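Local coordinates for methylated RNA-binding protein 1 (Saccharomyces cerevisiae S288c, PDB 4RCM) that recognises N6-methyladenosine in RNA through its YTH domain and binds the 3'-UTR of PHO4 mRNA, lowering the stability of that transcript, at residues A[16-21]-A[62-67]. Sequence-based numbering, arbitrary orientation.
Sequences SRFFVI and FLFFSI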
# COMPACT_ATOMS: atom_id res chain seq x y z
N SER A 16 2.90 -9.59 -11.16
CA SER A 16 2.96 -8.58 -10.09
C SER A 16 2.09 -8.99 -8.90
O SER A 16 1.19 -9.78 -9.08
CB SER A 16 2.49 -7.22 -10.57
OG SER A 16 3.37 -6.74 -11.56
N ARG A 17 2.37 -8.40 -7.72
CA ARG A 17 1.79 -8.84 -6.46
C ARG A 17 1.28 -7.66 -5.66
O ARG A 17 1.83 -6.58 -5.78
CB ARG A 17 2.81 -9.70 -5.70
CG ARG A 17 2.96 -11.06 -6.40
CD ARG A 17 4.00 -11.97 -5.78
NE ARG A 17 3.50 -12.54 -4.54
CZ ARG A 17 4.18 -13.39 -3.78
NH1 ARG A 17 5.39 -13.77 -4.14
NH2 ARG A 17 3.64 -13.86 -2.66
N PHE A 18 0.14 -7.85 -4.97
CA PHE A 18 -0.56 -6.79 -4.23
C PHE A 18 -0.73 -7.20 -2.78
O PHE A 18 -1.24 -8.29 -2.50
CB PHE A 18 -1.96 -6.57 -4.81
CG PHE A 18 -1.97 -6.10 -6.23
CD1 PHE A 18 -1.92 -4.76 -6.52
CD2 PHE A 18 -2.04 -7.01 -7.28
CE1 PHE A 18 -1.88 -4.32 -7.82
CE2 PHE A 18 -2.04 -6.58 -8.59
CZ PHE A 18 -1.99 -5.22 -8.87
N PHE A 19 -0.40 -6.29 -1.87
CA PHE A 19 -0.60 -6.50 -0.43
C PHE A 19 -1.23 -5.30 0.19
O PHE A 19 -0.99 -4.17 -0.26
CB PHE A 19 0.71 -6.72 0.28
CG PHE A 19 1.49 -7.87 -0.25
CD1 PHE A 19 2.37 -7.69 -1.29
CD2 PHE A 19 1.34 -9.13 0.30
CE1 PHE A 19 3.09 -8.74 -1.82
CE2 PHE A 19 2.07 -10.19 -0.19
CZ PHE A 19 2.94 -10.00 -1.25
N VAL A 20 -2.01 -5.53 1.24
CA VAL A 20 -2.54 -4.43 2.04
C VAL A 20 -1.49 -4.04 3.09
O VAL A 20 -0.80 -4.91 3.60
CB VAL A 20 -3.87 -4.79 2.74
CG1 VAL A 20 -4.21 -3.83 3.86
CG2 VAL A 20 -4.99 -4.79 1.72
N ILE A 21 -1.42 -2.74 3.40
CA ILE A 21 -0.57 -2.21 4.52
C ILE A 21 -1.56 -1.56 5.49
O ILE A 21 -2.38 -0.73 5.06
CB ILE A 21 0.50 -1.17 4.08
CG1 ILE A 21 1.51 -1.79 3.13
CG2 ILE A 21 1.25 -0.59 5.29
CD1 ILE A 21 2.40 -2.88 3.71
N PHE A 62 2.93 -3.88 -5.36
CA PHE A 62 2.16 -2.72 -4.90
C PHE A 62 1.53 -2.95 -3.54
O PHE A 62 1.15 -4.11 -3.18
CB PHE A 62 1.09 -2.36 -5.91
CG PHE A 62 1.64 -1.74 -7.13
CD1 PHE A 62 2.16 -2.53 -8.13
CD2 PHE A 62 1.73 -0.38 -7.23
CE1 PHE A 62 2.69 -1.95 -9.27
CE2 PHE A 62 2.27 0.22 -8.34
CZ PHE A 62 2.76 -0.57 -9.36
N LEU A 63 1.38 -1.83 -2.82
CA LEU A 63 0.88 -1.79 -1.43
C LEU A 63 -0.29 -0.89 -1.34
O LEU A 63 -0.13 0.30 -1.62
CB LEU A 63 1.92 -1.21 -0.55
CG LEU A 63 3.26 -1.96 -0.73
CD1 LEU A 63 4.28 -1.32 0.15
CD2 LEU A 63 3.10 -3.40 -0.35
N PHE A 64 -1.44 -1.43 -0.97
CA PHE A 64 -2.60 -0.58 -0.69
C PHE A 64 -2.50 -0.12 0.78
O PHE A 64 -2.71 -0.91 1.72
CB PHE A 64 -3.90 -1.35 -0.89
CG PHE A 64 -4.12 -1.85 -2.30
CD1 PHE A 64 -4.39 -0.97 -3.33
CD2 PHE A 64 -4.09 -3.21 -2.58
CE1 PHE A 64 -4.66 -1.44 -4.62
CE2 PHE A 64 -4.33 -3.66 -3.89
CZ PHE A 64 -4.62 -2.77 -4.89
N PHE A 65 -2.17 1.14 0.98
CA PHE A 65 -2.16 1.72 2.33
C PHE A 65 -3.51 2.02 2.96
O PHE A 65 -4.32 2.81 2.45
CB PHE A 65 -1.32 2.95 2.33
CG PHE A 65 0.13 2.65 2.50
CD1 PHE A 65 0.91 2.24 1.43
CD2 PHE A 65 0.70 2.80 3.74
CE1 PHE A 65 2.29 1.98 1.63
CE2 PHE A 65 2.05 2.57 3.92
CZ PHE A 65 2.83 2.13 2.88
N SER A 66 -3.69 1.48 4.15
CA SER A 66 -4.91 1.69 4.88
C SER A 66 -4.58 2.04 6.35
O SER A 66 -3.56 1.60 6.88
CB SER A 66 -5.69 0.38 4.80
OG SER A 66 -7.02 0.57 5.24
N ILE A 67 -5.43 2.83 6.99
CA ILE A 67 -5.28 3.16 8.44
C ILE A 67 -6.31 2.36 9.27
O ILE A 67 -7.56 2.45 9.03
CB ILE A 67 -5.44 4.70 8.70
CG1 ILE A 67 -4.35 5.46 7.89
CG2 ILE A 67 -5.32 5.03 10.18
CD1 ILE A 67 -4.78 6.87 7.55
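I21 packs over one face of the F65 ring, the two side chains side by side. Its CB sits above the ring centre, 4.0 Å from the centroid and 9° off the normal, a CH-pi contact. CG2, anti to the backbone N, also lies over this face, 3.5 Å from F65 CE2. The other branch of I21 turns to L63, where CG1 meets L63 CB at 3.7 Å. F19 extends this side of the sheet, its CB against L63 CD2, and helix 42-53 packs on F19 and L63. W38 meets the F65 ring edge-to-face, and the W106 ring also meets it. An alanine in place of F65 would probably leave I21 without the surface it rests on and open a gap beside W38 and W106.

On the opposite face of the sheet, F18 CD1 touches F64 CZ at 3.7 Å. The ring planes are only 13° apart but offset, and the rings hardly overlap. F18 CD1 also meets F62 CB. Helix 141-151 covers F18 and F64.

Strands 17-23 and 61-67 are parallel neighbours in the mixed sheet at the core of the YTH domain, a member of the PUA clan. The chain between them carries two helices, 26-35 and 42-53. Five backbone hydrogen bonds join the strands: F62 N to R17 O, F19 N to F62 O, F64 N to F19 O, I21 N to F64 O and S66 N to I21 O, the shortest at 2.7 Å. The I21 N-H...O angle to F64 O is 171°, yet the donor stands above the carbonyl plane. At the S66 end, S66 OG is hydrogen-bonded to NZ of K22, a residue of the N6-methyladenosine site, and to the R72 carbonyl. At the other end R17 forms a salt bridge with E138.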